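PDB 6BLJ: serine-tRNA ligase, which probably attaches serine to its cognate tRNA in the cytosol by way of a seryl-adenylate, as class II seryl-tRNA synthetases do. Local coordinates for residues K305-S310 against E334-F339; L407-N412 against N442-A447. All coordinates share one frame; numbering follows the deposited sequence.

Interaction 1 of 2, residues K305-S310 against E334-F339; sequences KYCGMS and EKIEQF
Gly308 and Glu337 face each other as a hydrogen-bonded antiparallel pair, Gly308 N giving to Glu337 O at 2.7 Å and Glu337 N returning a bond to Gly308 O at 2.8 Å. Tyr306 and Phe339 make the same reciprocal pair two residues along, and Lys335 N gives to Ser310 O. The return bond at that end, Ser310 N to Lys335 O, is stretched to 3.4 Å and weak. A water beside it donates to both Ser310 OG and Lys335 O and bridges the two strands there. On the same face the Lys335 ammonium meets Glu337 OE1 at 2.9 Å, from above the carboxylate plane; the bend of the Glu337 chain at chi2 (80°) folds the carboxylate back to this lysine. Thr283 also binds the ammonium, while Glu337 OE2 is held by Asn442. Strands 304-313 and 332-342 belong to the largely antiparallel sheet of the class II synthetase catalytic core, and Lys335 here borders the AMP site. On the opposite face Cys307, Met309 and Ile336 form an apolar patch, while Gln338, at its end, is held by Asn359 and the carbonyl of Met356. Ile336 turns both branches to the neighbouring strand: CG2, anti to its backbone N, touches Cys307 SG at 3.7 Å, and CD1 lies against Met309 CG at 4.0 Å, the two side chains running side by side. Helix 220-238 covers this face through Ala232, Ile233 and Leu236, and Leu226 of the second subunit packs on Met309. Back on the face of Lys335, Tyr306 and Phe339 approach through their CB atoms, 4.3 Å apart, and both side chains touch Ile288 of helix 285-290. At the edge of the pair, Glu334 OE2 bonds Thr311 of its own chain and Tyr245 OH of the second subunit.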
ATOM      1  N   LYS A 305      20.681 -18.349 -21.857  1.00 31.38           N
ATOM      2  CA  LYS A 305      20.173 -17.121 -22.459  1.00 30.77           C
ATOM      3  C   LYS A 305      18.677 -17.264 -22.720  1.00 35.50           C
ATOM      4  O   LYS A 305      18.246 -18.231 -23.359  1.00 32.67           O
ATOM      5  CB  LYS A 305      20.900 -16.805 -23.765  1.00 29.67           C
ATOM      6  CG  LYS A 305      22.429 -16.621 -23.661  1.00 33.32           C
ATOM      7  CD  LYS A 305      23.010 -16.344 -25.053  1.00 39.26           C
ATOM      8  CE  LYS A 305      24.523 -16.174 -25.034  1.00 46.45           C
ATOM      9  NZ  LYS A 305      25.039 -15.853 -26.395  1.00 47.74           N
ATOM     10  N   TYR A 306      17.890 -16.319 -22.208  1.00 30.55           N
ATOM     11  CA  TYR A 306      16.438 -16.326 -22.368  1.00 26.86           C
ATOM     12  C   TYR A 306      15.970 -15.045 -23.035  1.00 30.42           C
ATOM     13  O   TYR A 306      16.518 -13.961 -22.788  1.00 26.70           O
ATOM     14  CB  TYR A 306      15.720 -16.480 -21.023  1.00 26.67           C
ATOM     15  CG  TYR A 306      15.694 -17.904 -20.514  1.00 28.96           C
ATOM     16  CD1 TYR A 306      14.947 -18.875 -21.164  1.00 28.77           C
ATOM     17  CD2 TYR A 306      16.391 -18.270 -19.367  1.00 31.70           C
ATOM     18  CE1 TYR A 306      14.914 -20.197 -20.709  1.00 31.96           C
ATOM     19  CE2 TYR A 306      16.347 -19.582 -18.888  1.00 32.12           C
ATOM     20  CZ  TYR A 306      15.607 -20.534 -19.569  1.00 37.18           C
ATOM     21  OH  TYR A 306      15.566 -21.826 -19.116  1.00 40.29           O
ATOM     22  N   CYS A 307      14.971 -15.189 -23.899  1.00 23.69           N
ATOM     23  CA  CYS A 307      14.257 -14.082 -24.536  1.00 22.56           C
ATOM     24  C   CYS A 307      12.888 -14.037 -23.865  1.00 24.68           C
ATOM     25  O   CYS A 307      11.965 -14.732 -24.281  1.00 24.03           O
ATOM     26  CB  CYS A 307      14.138 -14.301 -26.073  1.00 25.11           C
ATOM     27  SG  CYS A 307      12.963 -13.178 -26.853  1.00 37.33           S
ATOM     28  N   GLY A 308      12.769 -13.233 -22.808  1.00 26.77           N
ATOM     29  CA  GLY A 308      11.546 -13.218 -22.017  1.00 24.56           C
ATOM     30  C   GLY A 308      10.474 -12.351 -22.653  1.00 29.48           C
ATOM     31  O   GLY A 308      10.748 -11.286 -23.201  1.00 24.60           O
ATOM     32  N   MET A 309       9.233 -12.797 -22.521  1.00 24.66           N
ATOM     33  CA  MET A 309       8.101 -12.113 -23.124  1.00 27.17           C
ATOM     34  C   MET A 309       6.983 -12.033 -22.100  1.00 28.72           C
ATOM     35  O   MET A 309       6.591 -13.065 -21.547  1.00 23.54           O
ATOM     36  CB  MET A 309       7.637 -12.899 -24.357  1.00 27.10           C
ATOM     37  CG  MET A 309       6.358 -12.437 -24.995  1.00 42.24           C
ATOM     38  SD  MET A 309       5.868 -13.666 -26.233  1.00 50.51           S
ATOM     39  CE  MET A 309       4.442 -12.805 -26.918  1.00 55.61           C
ATOM     40  N   SER A 310       6.438 -10.838 -21.876  1.00 20.21           N
ATOM     41  CA  SER A 310       5.305 -10.751 -20.957  1.00 23.32           C
ATOM     42  C   SER A 310       4.662  -9.383 -21.085  1.00 24.72           C
ATOM     43  O   SER A 310       5.279  -8.432 -21.567  1.00 23.90           O
ATOM     44  CB  SER A 310       5.724 -10.974 -19.489  1.00 22.70           C
ATOM     45  OG  SER A 310       6.387  -9.813 -18.963  1.00 21.77           O
ATOM     46  N   GLU A 334       3.742  -4.335 -22.963  1.00 20.67           N
ATOM     47  CA  GLU A 334       4.483  -5.553 -23.280  1.00 23.59           C
ATOM     48  C   GLU A 334       5.962  -5.248 -23.403  1.00 24.45           C
ATOM     49  O   GLU A 334       6.358  -4.162 -23.842  1.00 18.76           O
ATOM     50  CB  GLU A 334       3.994  -6.215 -24.580  1.00 20.90           C
ATOM     51  CG  GLU A 334       2.674  -6.952 -24.425  1.00 21.35           C
ATOM     52  CD  GLU A 334       1.483  -6.002 -24.252  1.00 27.57           C
ATOM     53  OE1 GLU A 334       1.320  -5.082 -25.096  1.00 24.50           O
ATOM     54  OE2 GLU A 334       0.706  -6.186 -23.291  1.00 24.28           O
ATOM     55  N   LYS A 335       6.789  -6.214 -22.997  1.00 23.68           N
ATOM     56  CA  LYS A 335       8.229  -6.009 -23.037  1.00 21.97           C
ATOM     57  C   LYS A 335       8.936  -7.318 -23.377  1.00 31.63           C
ATOM     58  O   LYS A 335       8.633  -8.374 -22.805  1.00 26.19           O
ATOM     59  CB  LYS A 335       8.753  -5.432 -21.705  1.00 26.30           C
ATOM     60  CG  LYS A 335      10.283  -5.191 -21.716  1.00 25.34           C
ATOM     61  CD  LYS A 335      10.773  -4.335 -20.535  1.00 21.24           C
ATOM     62  CE  LYS A 335      10.499  -4.949 -19.155  1.00 27.35           C
ATOM     63  NZ  LYS A 335      10.988  -6.354 -19.022  1.00 30.56           N
ATOM     64  N   ILE A 336       9.868  -7.240 -24.319  1.00 24.87           N
ATOM     65  CA  ILE A 336      10.763  -8.349 -24.642  1.00 20.87           C
ATOM     66  C   ILE A 336      12.078  -8.090 -23.926  1.00 26.48           C
ATOM     67  O   ILE A 336      12.678  -7.014 -24.086  1.00 22.65           O
ATOM     68  CB  ILE A 336      10.984  -8.476 -26.157  1.00 24.26           C
ATOM     69  CG1 ILE A 336       9.641  -8.514 -26.905  1.00 30.93           C
ATOM     70  CG2 ILE A 336      11.887  -9.685 -26.463  1.00 25.85           C
ATOM     71  CD1 ILE A 336       8.711  -9.618 -26.496  1.00 28.84           C
ATOM     72  N   GLU A 337      12.519  -9.067 -23.142  1.00 21.21           N
ATOM     73  CA  GLU A 337      13.599  -8.918 -22.176  1.00 27.30           C
ATOM     74  C   GLU A 337      14.712  -9.922 -22.467  1.00 32.04           C
ATOM     75  O   GLU A 337      14.441 -11.089 -22.786  1.00 28.39           O
ATOM     76  CB  GLU A 337      13.042  -9.119 -20.742  1.00 24.72           C
ATOM     77  CG  GLU A 337      14.058  -8.959 -19.614  1.00 31.72           C
ATOM     78  CD  GLU A 337      14.326  -7.498 -19.269  1.00 31.57           C
ATOM     79  OE1 GLU A 337      13.721  -6.599 -19.903  1.00 29.18           O
ATOM     80  OE2 GLU A 337      15.131  -7.248 -18.348  1.00 35.78           O
ATOM     81  N   GLN A 338      15.963  -9.456 -22.405  1.00 25.66           N
ATOM     82  CA  GLN A 338      17.124 -10.343 -22.375  1.00 27.17           C
ATOM     83  C   GLN A 338      17.431 -10.713 -20.930  1.00 28.40           C
ATOM     84  O   GLN A 338      17.503  -9.832 -20.069  1.00 29.81           O
ATOM     85  CB  GLN A 338      18.367  -9.694 -22.981  1.00 23.80           C
ATOM     86  CG  GLN A 338      18.267  -9.213 -24.418  1.00 25.91           C
ATOM     87  CD  GLN A 338      19.561  -8.513 -24.845  1.00 29.69           C
ATOM     88  OE1 GLN A 338      20.558  -9.163 -25.104  1.00 31.05           O
ATOM     89  NE2 GLN A 338      19.541  -7.186 -24.901  1.00 30.06           N
ATOM     90  N   PHE A 339      17.621 -12.005 -20.671  1.00 23.81           N
ATOM     91  CA  PHE A 339      17.953 -12.505 -19.337  1.00 23.31           C
ATOM     92  C   PHE A 339      19.010 -13.594 -19.483  1.00 26.79           C
ATOM     93  O   PHE A 339      18.815 -14.539 -20.255  1.00 31.43           O
ATOM     94  CB  PHE A 339      16.703 -13.053 -18.620  1.00 23.87           C
ATOM     95  CG  PHE A 339      16.946 -13.424 -17.170  1.00 31.27           C
ATOM     96  CD1 PHE A 339      17.534 -14.643 -16.830  1.00 27.76           C
ATOM     97  CD2 PHE A 339      16.597 -12.550 -16.155  1.00 30.32           C
ATOM     98  CE1 PHE A 339      17.767 -14.976 -15.506  1.00 31.70           C
ATOM     99  CE2 PHE A 339      16.824 -12.872 -14.822  1.00 32.25           C
ATOM    100  CZ  PHE A 339      17.414 -14.085 -14.494  1.00 33.23           C
TER
HETATM  101  O   HOH W   1       8.687  -8.735 -20.042  1.00 23.95           O

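Interaction 2 of 2, residues L407-N412 against N442-A447; sequences LVSCSN and NSTLTA. With AMP (adenosine monophosphate), chain D.
Cys410 and Ser443 are drawn together to 3.9 Å between their CA atoms, and here the two antiparallel strands pack tightly. Ser443 OG, anti to its backbone N (chi1 180°), lies only 3.2 Å from Cys410 CB and donates to Thr444 O, a carbonyl that Ser360 also binds. Val408 continues the close fit, laying CG1 on Thr444 O and CG2 near Leu445 O. On the Asn442 side of Cys410 and Ser443, Ser411 and Asn442 exchange two backbone bonds; on the other, Thr444 N gives to Ser409 O. Beyond that bond the hydroxyl of Thr444 takes the place of a main-chain acceptor, receiving Ser409 N in a long but almost straight bond (3.2 Å, 171°), and the chain then turns a corner at Leu445.

Past that corner the segments separate. Between Leu407 O and Ala447 N a water spans the gap, bonded at 2.8 and 2.9 Å. The face of Ser409, Ser411 and Asn442 is also watered: one molecule donates to Ser409 OG, bonds Ser411 OG, and accepts weakly from Asn442 ND2, whose stronger partner is Glu337. AMP lies along this looser side, with C5' near Thr444 OG1 and C1' on the methyl of Ala447. Its ribose O2' donates to Leu407 O, and Ser409 OG, set between its backbone N and carbonyl carbon (chi1 64°), which turns it to the nucleotide, donates to phosphate O3P at 2.6 Å. Strand 407-412 thus grips the nucleotide at both sugar and phosphate, consistent with a class II synthetase site that would hold the adenylate across its largely antiparallel sheet.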
ATOM      1  N   LEU A 407      14.894   4.026 -23.208  1.00 22.37           N
ATOM      2  CA  LEU A 407      14.136   2.923 -23.793  1.00 24.71           C
ATOM      3  C   LEU A 407      14.581   1.568 -23.263  1.00 24.49           C
ATOM      4  O   LEU A 407      13.805   0.603 -23.333  1.00 26.23           O
ATOM      5  CB  LEU A 407      14.310   2.880 -25.325  1.00 24.80           C
ATOM      6  CG  LEU A 407      13.549   3.842 -26.221  1.00 28.35           C
ATOM      7  CD1 LEU A 407      13.628   3.383 -27.685  1.00 26.90           C
ATOM      8  CD2 LEU A 407      12.130   3.894 -25.751  1.00 30.74           C
ATOM      9  N   VAL A 408      15.821   1.477 -22.786  1.00 23.87           N
ATOM     10  CA  VAL A 408      16.485   0.225 -22.422  1.00 25.84           C
ATOM     11  C   VAL A 408      17.301   0.463 -21.163  1.00 24.81           C
ATOM     12  O   VAL A 408      17.959   1.499 -21.028  1.00 23.53           O
ATOM     13  CB  VAL A 408      17.400  -0.274 -23.560  1.00 31.47           C
ATOM     14  CG1 VAL A 408      18.380  -1.347 -23.051  1.00 28.53           C
ATOM     15  CG2 VAL A 408      16.571  -0.804 -24.726  1.00 27.88           C
ATOM     16  N   SER A 409      17.250  -0.488 -20.234  1.00 22.84           N
ATOM     17  CA  SER A 409      18.218  -0.581 -19.155  1.00 21.63           C
ATOM     18  C   SER A 409      18.854  -1.969 -19.181  1.00 28.44           C
ATOM     19  O   SER A 409      18.177  -2.977 -19.434  1.00 28.49           O
ATOM     20  CB  SER A 409      17.552  -0.306 -17.800  1.00 28.17           C
ATOM     21  OG  SER A 409      16.588  -1.303 -17.547  1.00 38.42           O
ATOM     22  N   CYS A 410      20.159  -2.011 -18.920  1.00 25.47           N
ATOM     23  CA  CYS A 410      20.962  -3.230 -18.990  1.00 23.18           C
ATOM     24  C   CYS A 410      21.844  -3.265 -17.750  1.00 26.48           C
ATOM     25  O   CYS A 410      22.612  -2.325 -17.523  1.00 27.14           O
ATOM     26  CB  CYS A 410      21.809  -3.235 -20.272  1.00 26.05           C
ATOM     27  SG  CYS A 410      23.013  -4.581 -20.466  1.00 29.37           S
ATOM     28  N   SER A 411      21.726  -4.321 -16.942  1.00 23.39           N
ATOM     29  CA  SER A 411      22.398  -4.393 -15.648  1.00 22.15           C
ATOM     30  C   SER A 411      23.120  -5.722 -15.472  1.00 28.41           C
ATOM     31  O   SER A 411      22.586  -6.787 -15.821  1.00 27.74           O
ATOM     32  CB  SER A 411      21.402  -4.236 -14.479  1.00 22.48           C
ATOM     33  OG  SER A 411      20.685  -3.020 -14.571  1.00 28.88           O
ATOM     34  N   ASN A 412      24.326  -5.661 -14.909  1.00 26.73           N
ATOM     35  CA  ASN A 412      25.004  -6.842 -14.377  1.00 26.30           C
ATOM     36  C   ASN A 412      24.794  -6.857 -12.867  1.00 28.80           C
ATOM     37  O   ASN A 412      25.202  -5.917 -12.175  1.00 30.03           O
ATOM     38  CB  ASN A 412      26.497  -6.831 -14.702  1.00 26.56           C
ATOM     39  CG  ASN A 412      27.190  -8.144 -14.329  1.00 31.70           C
ATOM     40  OD1 ASN A 412      26.568  -9.048 -13.761  1.00 26.99           O
ATOM     41  ND2 ASN A 412      28.489  -8.249 -14.639  1.00 28.00           N
ATOM     42  N   ASN A 442      20.298  -8.783 -16.789  1.00 22.00           N
ATOM     43  CA  ASN A 442      19.094  -8.544 -17.571  1.00 28.27           C
ATOM     44  C   ASN A 442      19.243  -7.252 -18.360  1.00 27.87           C
ATOM     45  O   ASN A 442      19.946  -6.329 -17.947  1.00 28.15           O
ATOM     46  CB  ASN A 442      17.836  -8.454 -16.693  1.00 31.43           C
ATOM     47  CG  ASN A 442      17.819  -7.204 -15.834  1.00 34.92           C
ATOM     48  OD1 ASN A 442      18.411  -7.166 -14.763  1.00 39.71           O
ATOM     49  ND2 ASN A 442      17.145  -6.171 -16.313  1.00 39.78           N
ATOM     50  N   SER A 443      18.570  -7.204 -19.505  1.00 25.35           N
ATOM     51  CA  SER A 443      18.526  -6.018 -20.345  1.00 23.91           C
ATOM     52  C   SER A 443      17.242  -6.004 -21.155  1.00 30.06           C
ATOM     53  O   SER A 443      16.917  -6.990 -21.820  1.00 27.84           O
ATOM     54  CB  SER A 443      19.721  -5.952 -21.304  1.00 23.38           C
ATOM     55  OG  SER A 443      19.616  -4.778 -22.098  1.00 28.44           O
ATOM     56  N   THR A 444      16.538  -4.879 -21.122  1.00 25.09           N
ATOM     57  CA  THR A 444      15.467  -4.655 -22.078  1.00 23.66           C
ATOM     58  C   THR A 444      15.947  -4.934 -23.494  1.00 22.34           C
ATOM     59  O   THR A 444      17.060  -4.567 -23.865  1.00 29.62           O
ATOM     60  CB  THR A 444      14.995  -3.203 -22.046  1.00 24.09           C
ATOM     61  OG1 THR A 444      14.989  -2.706 -20.703  1.00 24.99           O
ATOM     62  CG2 THR A 444      13.610  -3.081 -22.714  1.00 24.93           C
ATOM     63  N   LEU A 445      15.107  -5.592 -24.289  1.00 24.63           N
ATOM     64  CA  LEU A 445      15.222  -5.436 -25.731  1.00 23.89           C
ATOM     65  C   LEU A 445      14.257  -4.355 -26.201  1.00 24.65           C
ATOM     66  O   LEU A 445      14.692  -3.311 -26.696  1.00 26.78           O
ATOM     67  CB  LEU A 445      14.966  -6.745 -26.498  1.00 23.78           C
ATOM     68  CG  LEU A 445      15.433  -6.639 -27.965  1.00 30.16           C
ATOM     69  CD1 LEU A 445      16.974  -6.606 -28.053  1.00 27.05           C
ATOM     70  CD2 LEU A 445      14.906  -7.742 -28.844  1.00 34.19           C
ATOM     71  N   THR A 446      12.952  -4.565 -26.020  1.00 23.18           N
ATOM     72  CA  THR A 446      12.001  -3.515 -26.360  1.00 20.93           C
ATOM     73  C   THR A 446      10.765  -3.596 -25.472  1.00 22.58           C
ATOM     74  O   THR A 446      10.144  -4.656 -25.334  1.00 23.78           O
ATOM     75  CB  THR A 446      11.620  -3.576 -27.857  1.00 24.17           C
ATOM     76  OG1 THR A 446      10.662  -2.557 -28.162  1.00 21.16           O
ATOM     77  CG2 THR A 446      11.029  -4.935 -28.259  1.00 24.88           C
ATOM     78  N   ALA A 447      10.423  -2.461 -24.869  1.00 21.28           N
ATOM     79  CA  ALA A 447       9.120  -2.239 -24.264  1.00 24.30           C
ATOM     80  C   ALA A 447       8.269  -1.518 -25.307  1.00 23.80           C
ATOM     81  O   ALA A 447       8.614  -0.409 -25.727  1.00 20.02           O
ATOM     82  CB  ALA A 447       9.264  -1.419 -22.981  1.00 20.24           C
TER
HETATM   83  P   AMP D 500      13.111  -0.644 -15.968  1.00 36.30           P
HETATM   84  O1P AMP D 500      12.560   0.405 -15.000  1.00 43.66           O
HETATM   85  O2P AMP D 500      12.826  -2.071 -15.716  1.00 41.20           O
HETATM   86  O3P AMP D 500      14.594  -0.372 -16.172  1.00 34.14           O
HETATM   87  O5' AMP D 500      12.431  -0.308 -17.369  1.00 29.03           O
HETATM   88  C5' AMP D 500      12.815  -0.985 -18.559  1.00 24.88           C
HETATM   89  C4' AMP D 500      12.189  -0.329 -19.771  1.00 22.86           C
HETATM   90  O4' AMP D 500      10.757  -0.565 -19.775  1.00 23.19           O
HETATM   91  C3' AMP D 500      12.317   1.178 -19.830  1.00 22.85           C
HETATM   92  O3' AMP D 500      13.562   1.599 -20.355  1.00 29.09           O
HETATM   93  C2' AMP D 500      11.131   1.590 -20.685  1.00 24.98           C
HETATM   94  O2' AMP D 500      11.424   1.382 -22.055  1.00 28.62           O
HETATM   95  C1' AMP D 500      10.078   0.572 -20.254  1.00 24.43           C
HETATM   96  N9  AMP D 500       9.181   1.077 -19.186  1.00 23.69           N
HETATM   97  C8  AMP D 500       9.476   1.164 -17.850  1.00 26.82           C
HETATM   98  N7  AMP D 500       8.497   1.644 -17.116  1.00 27.78           N
HETATM   99  C5  AMP D 500       7.486   1.886 -18.032  1.00 22.90           C
HETATM  100  C6  AMP D 500       6.180   2.399 -17.893  1.00 21.97           C
HETATM  101  N6  AMP D 500       5.624   2.730 -16.715  1.00 17.58           N
HETATM  102  N1  AMP D 500       5.442   2.547 -19.013  1.00 18.37           N
HETATM  103  C2  AMP D 500       5.968   2.176 -20.187  1.00 22.22           C
HETATM  104  N3  AMP D 500       7.173   1.656 -20.439  1.00 20.13           N
HETATM  105  C4  AMP D 500       7.895   1.544 -19.316  1.00 23.44           C
HETATM  106  O   HOH W   2      12.094  -0.158 -25.362  1.00 21.64           O
HETATM  107  O   HOH W   3      18.432  -3.442 -16.000  1.00 31.76           O

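In the fold
From the N terminus, the chain passes through the long helical arm before entering the catalytic core. There interaction 1 closes first, joining strand 304-313 to strand 332-342 across a connection of 23 residues that contains no helix. Helix 348-366 and further strands follow, and interaction 2 then closes a second loop, of 29 residues, between 407-412 and 442-447. The two contacts run in series, neither nested nor crossed. They meet side by side in one sheet, where 334-339 and 442-447 are neighbours, probably bonded from Gln338 N to Ser443 O and from Ile336 N to Thr446 O. Their centres are 9 Å apart, and both contribute residues to the AMP pocket.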